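Local coordinates for ribosomal RNA small subunit methyltransferase D (PDB 2FPO), which transfers a methyl group from S-adenosyl-L-methionine to N2 of guanine 966 of 16S rRNA in the assembled 30S particle, at residues D55-C61 against A77-I83; L45-L49 against N124-V128; Q13-I17 against D39-E43. All blocks are in the same frame, centred on the assembly; numbering follows the deposited sequence. Where two conformers were deposited one is given.

All three contacts lie in one Rossmann-like methyltransferase domain. Along the chain, contact 3 closes first; contact 2 then opens, and contact 1 falls wholly within the span between its two segments. Contacts 1 and 2 have centres about 10 Å apart and touch directly: strands 57-60 and 123-128 are neighbours in the seven-stranded mixed sheet, with probable hydrogen bonds from Leu59 N to Ile125 O and from Phe127 N to Leu59 O, each 2.9 Å. Contacts 2 and 3 (centres about 14 Å apart) share helix 39-53, whose start meets the N-terminal strand 13-15 and whose middle packs on the sheet, linking the two. Contacts 1 and 3 are more distant, with centres about 17 Å apart.

Contact 1: D55-C61 against A77-I83; sequences DAQCLDC and AAGATLI
Cys58 (chi1 m) lays its side chain over Ala77 and Ala80, SG 3.9 Å from Ala77 CB and CB 4.3 Å from Ala80 CB. Strands 57-60 and 79-83 run extended and parallel, axes 4.7 Å apart at 12°, pairing Gln57 with Gly79, Cys58 with Ala80, Leu59 with Thr81 and Asp60 with Leu82. The alternating bonds are Cys58 N to Gly79 O, Thr81 N to Cys58 O and Asp60 N to Thr81 O, each 2.9 Å, then Ile83 N to Asp60 O at 2.8 Å. Ala56 O weakly accepts from Ala78 N (2.9 Å) and Gly79 N (3.3 Å). Cys58, Asp60, Ala80 and Leu82 share the face covered by helix 67-74, the crossover of this beta-alpha-beta unit. On the other face Leu59 (t,p) places CD1 3.9 Å from Ile83 CG1, and a water bridges Thr81 OG1 (2.4 Å) and Gln57 NE2 (2.8 Å, weak); Thr81 OG1 also bonds to Arg106. Four regular backbone bonds thus hold neighbouring strands in register within the buried Rossmann-like sheet.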
loop_
_atom_site.group_PDB
_atom_site.type_symbol
_atom_site.label_atom_id
_atom_site.label_comp_id
_atom_site.label_asym_id
_atom_site.label_seq_id
_atom_site.Cartn_x
_atom_site.Cartn_y
_atom_site.Cartn_z
ATOM N N ASP A 55 -12.393 -5.163 7.253
ATOM C CA ASP A 55 -12.751 -6.151 6.244
ATOM C C ASP A 55 -12.367 -5.781 4.831
ATOM O O ASP A 55 -12.865 -6.397 3.907
ATOM C CB ASP A 55 -14.250 -6.550 6.273
ATOM C CG ASP A 55 -14.646 -7.331 7.526
ATOM O OD1 ASP A 55 -13.773 -7.880 8.214
ATOM O OD2 ASP A 55 -15.861 -7.416 7.803
ATOM N N ALA A 56 -11.502 -4.784 4.653
ATOM C CA ALA A 56 -10.977 -4.443 3.321
ATOM C C ALA A 56 -9.981 -5.477 2.806
ATOM O O ALA A 56 -9.240 -6.061 3.588
ATOM C CB ALA A 56 -10.308 -3.057 3.328
ATOM N N GLN A 57 -9.974 -5.692 1.488
ATOM C CA GLN A 57 -8.904 -6.414 0.820
ATOM C C GLN A 57 -7.891 -5.384 0.323
ATOM O O GLN A 57 -8.232 -4.474 -0.461
ATOM C CB GLN A 57 -9.461 -7.265 -0.324
ATOM C CG GLN A 57 -9.724 -8.739 0.084
ATOM C CD GLN A 57 -8.420 -9.572 0.312
ATOM O OE1 GLN A 57 -8.476 -10.679 0.858
ATOM N NE2 GLN A 57 -7.257 -9.033 -0.105
ATOM N N CYS A 58 -6.645 -5.539 0.779
ATOM C CA CYS A 58 -5.564 -4.575 0.536
ATOM C C CYS A 58 -4.425 -5.160 -0.282
ATOM O O CYS A 58 -4.013 -6.317 -0.111
ATOM C CB CYS A 58 -4.988 -4.043 1.861
ATOM S SG CYS A 58 -6.236 -3.388 2.982
ATOM N N LEU A 59 -3.911 -4.349 -1.180
ATOM C CA LEU A 59 -2.742 -4.756 -1.943
ATOM C C LEU A 59 -1.666 -3.690 -1.748
ATOM O O LEU A 59 -1.907 -2.504 -1.962
ATOM C CB LEU A 59 -3.149 -4.936 -3.417
ATOM C CG LEU A 59 -2.010 -5.084 -4.435
ATOM C CD1 LEU A 59 -1.387 -6.499 -4.262
ATOM C CD2 LEU A 59 -2.574 -4.827 -5.846
ATOM N N ASP A 60 -0.474 -4.104 -1.325
ATOM C CA ASP A 60 0.661 -3.183 -1.200
ATOM C C ASP A 60 1.673 -3.506 -2.314
ATOM O O ASP A 60 2.339 -4.558 -2.266
ATOM C CB ASP A 60 1.294 -3.359 0.173
ATOM C CG ASP A 60 2.208 -2.196 0.576
ATOM O OD1 ASP A 60 2.730 -1.454 -0.284
ATOM O OD2 ASP A 60 2.424 -2.050 1.782
ATOM N N CYS A 61 1.782 -2.597 -3.293
ATOM C CA CYS A 61 2.603 -2.833 -4.496
ATOM C C CYS A 61 4.110 -2.836 -4.284
ATOM O O CYS A 61 4.827 -3.419 -5.115
ATOM C CB CYS A 61 2.250 -1.847 -5.612
ATOM S SG CYS A 61 0.521 -2.013 -6.158
ATOM N N ALA A 77 -8.215 -5.115 8.455
ATOM C CA ALA A 77 -8.302 -5.519 7.058
ATOM C C ALA A 77 -8.631 -7.010 7.040
ATOM O O ALA A 77 -8.114 -7.755 7.856
ATOM C CB ALA A 77 -6.965 -5.265 6.328
ATOM N N ALA A 78 -9.488 -7.425 6.114
ATOM C CA ALA A 78 -9.813 -8.837 5.886
ATOM C C ALA A 78 -8.593 -9.585 5.343
ATOM O O ALA A 78 -8.309 -10.728 5.753
ATOM C CB ALA A 78 -10.980 -8.947 4.916
ATOM N N GLY A 79 -7.853 -8.939 4.442
ATOM C CA GLY A 79 -6.653 -9.563 3.889
ATOM C C GLY A 79 -5.729 -8.554 3.204
ATOM O O GLY A 79 -6.154 -7.437 2.856
ATOM N N ALA A 80 -4.466 -8.954 3.051
ATOM C CA ALA A 80 -3.442 -8.124 2.402
ATOM C C ALA A 80 -2.468 -8.970 1.606
ATOM O O ALA A 80 -1.846 -9.912 2.127
ATOM C CB ALA A 80 -2.687 -7.285 3.406
ATOM N N THR A 81 -2.337 -8.620 0.342
ATOM C CA THR A 81 -1.306 -9.190 -0.503
ATOM C C THR A 81 -0.197 -8.138 -0.598
ATOM O O THR A 81 -0.448 -6.967 -0.944
ATOM C CB THR A 81 -1.871 -9.541 -1.872
ATOM O OG1 THR A 81 -2.859 -10.559 -1.697
ATOM C CG2 THR A 81 -0.760 -10.034 -2.829
ATOM N N LEU A 82 1.007 -8.558 -0.224
ATOM C CA LEU A 82 2.127 -7.635 -0.058
ATOM C C LEU A 82 3.221 -7.983 -1.073
ATOM O O LEU A 82 3.788 -9.052 -1.014
ATOM C CB LEU A 82 2.680 -7.703 1.377
ATOM C CG LEU A 82 1.626 -7.525 2.499
ATOM C CD1 LEU A 82 2.232 -7.784 3.882
ATOM C CD2 LEU A 82 0.974 -6.146 2.460
ATOM N N ILE A 83 3.505 -7.063 -1.988
ATOM C CA ILE A 83 4.410 -7.329 -3.104
ATOM C C ILE A 83 5.758 -6.623 -2.850
ATOM O O ILE A 83 5.782 -5.431 -2.549
ATOM C CB ILE A 83 3.864 -6.836 -4.485
ATOM C CG1 ILE A 83 2.402 -7.261 -4.733
ATOM C CG2 ILE A 83 4.790 -7.362 -5.642
ATOM C CD1 ILE A 83 2.167 -8.767 -4.509
HETATM O O HOH W 1 -5.208 -9.913 -1.752
#

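Contact 2: L45-L49 against N124-V128; sequences LFNWL and NIVFV
Helix 45-49, the middle of a longer helix, crosses strand 125-128 nearly antiparallel, at a signed angle of 160° with axes 12.0 Å apart at closest approach. Leu49 N bonds to Leu45 O (2.9 Å) within the helical turn, while the strand is extended; the nearest CA pairs are Leu49 with Ile125 at 8.7 Å and Leu45 with Phe127 at 10.2 Å. Side chains bridge this gap. Phe127 (chi1 m, chi2 -72°) reaches in from the strand, its CE1 lying 3.7 Å from Leu45 CD2 and 4.0 Å from Leu49 CD1. Leu49 CD1 also meets Ile125 CG2 at 4.0 Å. Phe46 brings CZ to 3.9 Å from Phe127 CZ, with ring centroids 6.0 Å apart and planes oblique at 49°. Helix 67-74 adds Leu68 beside Leu45 and Phe127, and Tyr157 of strand 154-161 touches the same two residues. This is helix-on-sheet packing of an alpha/beta domain; the side chains that meet are all apolar, implying that dispersion and exclusion of water hold the helix against the sheet.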
loop_
_atom_site.group_PDB
_atom_site.type_symbol
_atom_site.label_atom_id
_atom_site.label_comp_id
_atom_site.label_asym_id
_atom_site.label_seq_id
_atom_site.Cartn_x
_atom_site.Cartn_y
_atom_site.Cartn_z
ATOM N N LEU A 45 -2.947 8.700 6.829
ATOM C CA LEU A 45 -3.525 7.770 5.864
ATOM C C LEU A 45 -4.630 6.906 6.486
ATOM O O LEU A 45 -5.710 6.716 5.909
ATOM C CB LEU A 45 -2.428 6.836 5.306
ATOM C CG LEU A 45 -2.871 5.710 4.373
ATOM C CD1 LEU A 45 -3.784 6.229 3.211
ATOM C CD2 LEU A 45 -1.631 4.950 3.817
ATOM N N PHE A 46 -4.334 6.363 7.661
ATOM C CA PHE A 46 -5.247 5.444 8.298
ATOM C C PHE A 46 -6.405 6.152 8.957
ATOM O O PHE A 46 -7.463 5.547 9.117
ATOM C CB PHE A 46 -4.523 4.402 9.155
ATOM C CG PHE A 46 -3.823 3.367 8.317
ATOM C CD1 PHE A 46 -4.557 2.302 7.748
ATOM C CD2 PHE A 46 -2.463 3.500 8.006
ATOM C CE1 PHE A 46 -3.941 1.373 6.941
ATOM C CE2 PHE A 46 -1.829 2.562 7.187
ATOM C CZ PHE A 46 -2.560 1.492 6.667
ATOM N N ASN A 47 -6.241 7.433 9.277
ATOM C CA ASN A 47 -7.396 8.254 9.618
ATOM C C ASN A 47 -8.304 8.420 8.387
ATOM O O ASN A 47 -9.520 8.259 8.504
ATOM C CB ASN A 47 -6.977 9.590 10.246
ATOM C CG ASN A 47 -6.275 9.421 11.614
ATOM O OD1 ASN A 47 -6.174 8.316 12.158
ATOM N ND2 ASN A 47 -5.776 10.532 12.162
ATOM N N TRP A 48 -7.719 8.688 7.209
ATOM C CA TRP A 48 -8.537 8.758 5.960
ATOM C C TRP A 48 -9.271 7.441 5.654
ATOM O O TRP A 48 -10.374 7.445 5.109
ATOM C CB TRP A 48 -7.698 9.085 4.713
ATOM C CG TRP A 48 -7.036 10.455 4.649
ATOM C CD1 TRP A 48 -7.394 11.595 5.327
ATOM C CD2 TRP A 48 -5.908 10.805 3.845
ATOM N NE1 TRP A 48 -6.546 12.639 4.985
ATOM C CE2 TRP A 48 -5.632 12.180 4.071
ATOM C CE3 TRP A 48 -5.120 10.097 2.926
ATOM C CZ2 TRP A 48 -4.593 12.856 3.413
ATOM C CZ3 TRP A 48 -4.083 10.754 2.293
ATOM C CH2 TRP A 48 -3.827 12.135 2.538
ATOM N N LEU A 49 -8.620 6.320 5.973
ATOM C CA LEU A 49 -9.110 4.969 5.659
ATOM C C LEU A 49 -9.978 4.341 6.743
ATOM O O LEU A 49 -10.511 3.255 6.551
ATOM C CB LEU A 49 -7.909 4.043 5.394
ATOM C CG LEU A 49 -7.138 4.311 4.089
ATOM C CD1 LEU A 49 -5.978 3.337 3.946
ATOM C CD2 LEU A 49 -8.052 4.255 2.865
ATOM N N ASN A 124 -10.083 -3.379 -2.458
ATOM C CA ASN A 124 -10.706 -2.182 -1.928
ATOM C C ASN A 124 -9.701 -1.042 -1.663
ATOM O O ASN A 124 -10.048 0.154 -1.799
ATOM C CB ASN A 124 -11.408 -2.538 -0.605
ATOM C CG ASN A 124 -12.382 -3.683 -0.759
ATOM O OD1 ASN A 124 -13.448 -3.539 -1.382
ATOM N ND2 ASN A 124 -12.024 -4.842 -0.206
ATOM N N ILE A 125 -8.483 -1.416 -1.268
ATOM C CA ILE A 125 -7.428 -0.457 -0.898
ATOM C C ILE A 125 -6.086 -0.868 -1.485
ATOM O O ILE A 125 -5.606 -1.986 -1.252
ATOM C CB ILE A 125 -7.304 -0.326 0.672
ATOM C CG1 ILE A 125 -8.637 0.138 1.301
ATOM C CG2 ILE A 125 -6.091 0.541 1.101
ATOM C CD1 ILE A 125 -8.611 0.302 2.831
ATOM N N VAL A 126 -5.456 0.038 -2.209
ATOM C CA VAL A 126 -4.121 -0.231 -2.792
ATOM C C VAL A 126 -3.138 0.853 -2.400
ATOM O O VAL A 126 -3.468 2.056 -2.437
ATOM C CB VAL A 126 -4.170 -0.394 -4.352
ATOM C CG1 VAL A 126 -2.786 -0.737 -4.960
ATOM C CG2 VAL A 126 -5.193 -1.442 -4.759
ATOM N N PHE A 127 -1.942 0.416 -2.005
ATOM C CA PHE A 127 -0.854 1.309 -1.627
ATOM C C PHE A 127 0.201 1.339 -2.735
ATOM O O PHE A 127 0.740 0.295 -3.117
ATOM C CB PHE A 127 -0.187 0.868 -0.323
ATOM C CG PHE A 127 -1.157 0.684 0.830
ATOM C CD1 PHE A 127 -1.750 1.792 1.458
ATOM C CD2 PHE A 127 -1.439 -0.585 1.311
ATOM C CE1 PHE A 127 -2.671 1.604 2.533
ATOM C CE2 PHE A 127 -2.346 -0.780 2.393
ATOM C CZ PHE A 127 -2.961 0.319 2.996
ATOM N N VAL A 128 0.493 2.554 -3.202
ATOM C CA VAL A 128 1.467 2.814 -4.283
ATOM C C VAL A 128 2.497 3.842 -3.813
ATOM O O VAL A 128 2.382 5.055 -4.035
ATOM C CB VAL A 128 0.781 3.272 -5.609
ATOM C CG1 VAL A 128 1.815 3.342 -6.766
ATOM C CG2 VAL A 128 -0.395 2.378 -5.955
#

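Contact 3: Q13-I17 against D39-E43; sequences QIRII and DRVRE
Two arginines and one aspartate, Arg15, Asp39 and Arg42, form a salt-bridge network between strand 13-15 and the first turn of helix 39-53. Arg15 (t,t,p) brings NH2 to 2.6 Å from Asp39 OD2, near the guanidinium plane; Asp39 OD1 lies 3.3 Å from Arg42 NH2 in a second salt bridge. Arg42 (m,t,m) in turn points its guanidinium edge at the strand backbone, donating from NH1 to Arg15 O at 2.5 Å and weakly from NH2 to the same oxygen at 3.0 Å. Glu71 in helix 67-74 pairs with Arg42 NH1 and accepts from Ile17 N. Strand and helix axes cross at -36°, 11.2 Å apart, and the closest CA pair is Ile17 with Asp39 at 7.1 Å. Ile17 (chi1 p) packs by van der Waals contact against the first helical turn, CD1 3.8 Å from Asp39 O and 4.1 Å from Glu43 CB. The network, backed by Ile17, joins the two-stranded antiparallel sheet 13-15/25-27 to the helix before the first strand of the Rossmann-like methyltransferase fold.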
loop_
_atom_site.group_PDB
_atom_site.type_symbol
_atom_site.label_atom_id
_atom_site.label_comp_id
_atom_site.label_asym_id
_atom_site.label_seq_id
_atom_site.Cartn_x
_atom_site.Cartn_y
_atom_site.Cartn_z
ATOM N N GLN A 13 13.596 -0.899 13.334
ATOM C CA GLN A 13 12.343 -1.174 14.042
ATOM C C GLN A 13 11.183 -0.472 13.331
ATOM O O GLN A 13 11.323 0.666 12.857
ATOM C CB GLN A 13 12.398 -0.673 15.487
ATOM C CG GLN A 13 13.515 -1.241 16.371
ATOM C CD GLN A 13 12.995 -2.156 17.478
ATOM O OE1 GLN A 13 13.207 -3.369 17.453
ATOM N NE2 GLN A 13 12.313 -1.574 18.450
ATOM N N ILE A 14 10.046 -1.169 13.265
ATOM C CA ILE A 14 8.774 -0.627 12.780
ATOM C C ILE A 14 7.821 -0.650 13.961
ATOM O O ILE A 14 7.714 -1.667 14.647
ATOM C CB ILE A 14 8.206 -1.492 11.597
ATOM C CG1 ILE A 14 8.925 -1.166 10.291
ATOM C CG2 ILE A 14 6.701 -1.287 11.384
ATOM C CD1 ILE A 14 9.201 0.300 10.033
ATOM N N ARG A 15 7.141 0.466 14.228
ATOM C CA ARG A 15 6.108 0.432 15.260
ATOM C C ARG A 15 4.729 0.489 14.605
ATOM O O ARG A 15 4.492 1.324 13.744
ATOM C CB ARG A 15 6.300 1.528 16.323
ATOM C CG ARG A 15 5.581 1.199 17.644
ATOM C CD ARG A 15 5.569 2.371 18.655
ATOM N NE ARG A 15 5.316 3.648 17.987
ATOM C CZ ARG A 15 4.920 4.768 18.585
ATOM N NH1 ARG A 15 4.698 4.802 19.900
ATOM N NH2 ARG A 15 4.737 5.861 17.850
ATOM N N ILE A 16 3.859 -0.449 14.984
ATOM C CA ILE A 16 2.464 -0.448 14.575
ATOM C C ILE A 16 1.698 0.520 15.501
ATOM O O ILE A 16 1.631 0.335 16.718
ATOM C CB ILE A 16 1.856 -1.859 14.567
ATOM C CG1 ILE A 16 2.511 -2.707 13.450
ATOM C CG2 ILE A 16 0.339 -1.779 14.361
ATOM C CD1 ILE A 16 2.124 -4.163 13.437
ATOM N N ILE A 17 1.150 1.574 14.914
ATOM C CA ILE A 17 0.608 2.642 15.743
ATOM C C ILE A 17 -0.876 2.506 16.059
ATOM O O ILE A 17 -1.381 3.240 16.906
ATOM C CB ILE A 17 0.927 4.036 15.172
ATOM C CG1 ILE A 17 0.440 4.147 13.743
ATOM C CG2 ILE A 17 2.430 4.342 15.292
ATOM C CD1 ILE A 17 0.087 5.536 13.354
ATOM N N ASP A 39 5.357 7.858 11.448
ATOM C CA ASP A 39 4.140 7.727 12.206
ATOM C C ASP A 39 3.082 8.695 11.685
ATOM O O ASP A 39 1.940 8.308 11.507
ATOM C CB ASP A 39 4.414 7.981 13.690
ATOM C CG ASP A 39 5.215 6.871 14.354
ATOM O OD1 ASP A 39 5.715 5.941 13.662
ATOM O OD2 ASP A 39 5.354 6.936 15.599
ATOM N N ARG A 40 3.469 9.940 11.432
ATOM C CA ARG A 40 2.510 10.970 11.049
ATOM C C ARG A 40 1.859 10.710 9.702
ATOM O O ARG A 40 0.656 10.923 9.535
ATOM C CB ARG A 40 3.140 12.358 11.099
ATOM C CG ARG A 40 2.956 13.005 12.441
ATOM C CD ARG A 40 3.299 14.484 12.407
ATOM N NE ARG A 40 3.412 15.034 13.752
ATOM C CZ ARG A 40 4.348 14.678 14.626
ATOM N NH1 ARG A 40 4.380 15.239 15.825
ATOM N NH2 ARG A 40 5.255 13.759 14.300
ATOM N N VAL A 41 2.661 10.217 8.757
ATOM C CA VAL A 41 2.165 9.710 7.474
ATOM C C VAL A 41 1.112 8.624 7.684
ATOM O O VAL A 41 -0.029 8.757 7.232
ATOM C CB VAL A 41 3.344 9.163 6.621
ATOM C CG1 VAL A 41 2.845 8.359 5.403
ATOM C CG2 VAL A 41 4.279 10.322 6.215
ATOM N N ARG A 42 1.485 7.555 8.375
ATOM C CA ARG A 42 0.575 6.434 8.594
ATOM C C ARG A 42 -0.674 6.880 9.338
ATOM O O ARG A 42 -1.788 6.456 9.024
ATOM C CB ARG A 42 1.275 5.279 9.327
ATOM C CG ARG A 42 1.949 4.298 8.396
ATOM C CD ARG A 42 2.545 3.120 9.164
ATOM N NE ARG A 42 3.702 3.534 9.949
ATOM C CZ ARG A 42 4.184 2.871 10.990
ATOM N NH1 ARG A 42 3.606 1.746 11.395
ATOM N NH2 ARG A 42 5.237 3.342 11.636
ATOM N N GLU A 43 -0.476 7.757 10.323
ATOM C CA GLU A 43 -1.565 8.313 11.092
ATOM C C GLU A 43 -2.574 9.015 10.197
ATOM O O GLU A 43 -3.769 8.731 10.266
ATOM C CB GLU A 43 -0.991 9.262 12.139
ATOM C CG GLU A 43 -1.941 9.680 13.201
ATOM C CD GLU A 43 -1.250 10.581 14.236
ATOM O OE1 GLU A 43 -1.425 10.338 15.447
ATOM O OE2 GLU A 43 -0.522 11.511 13.824
#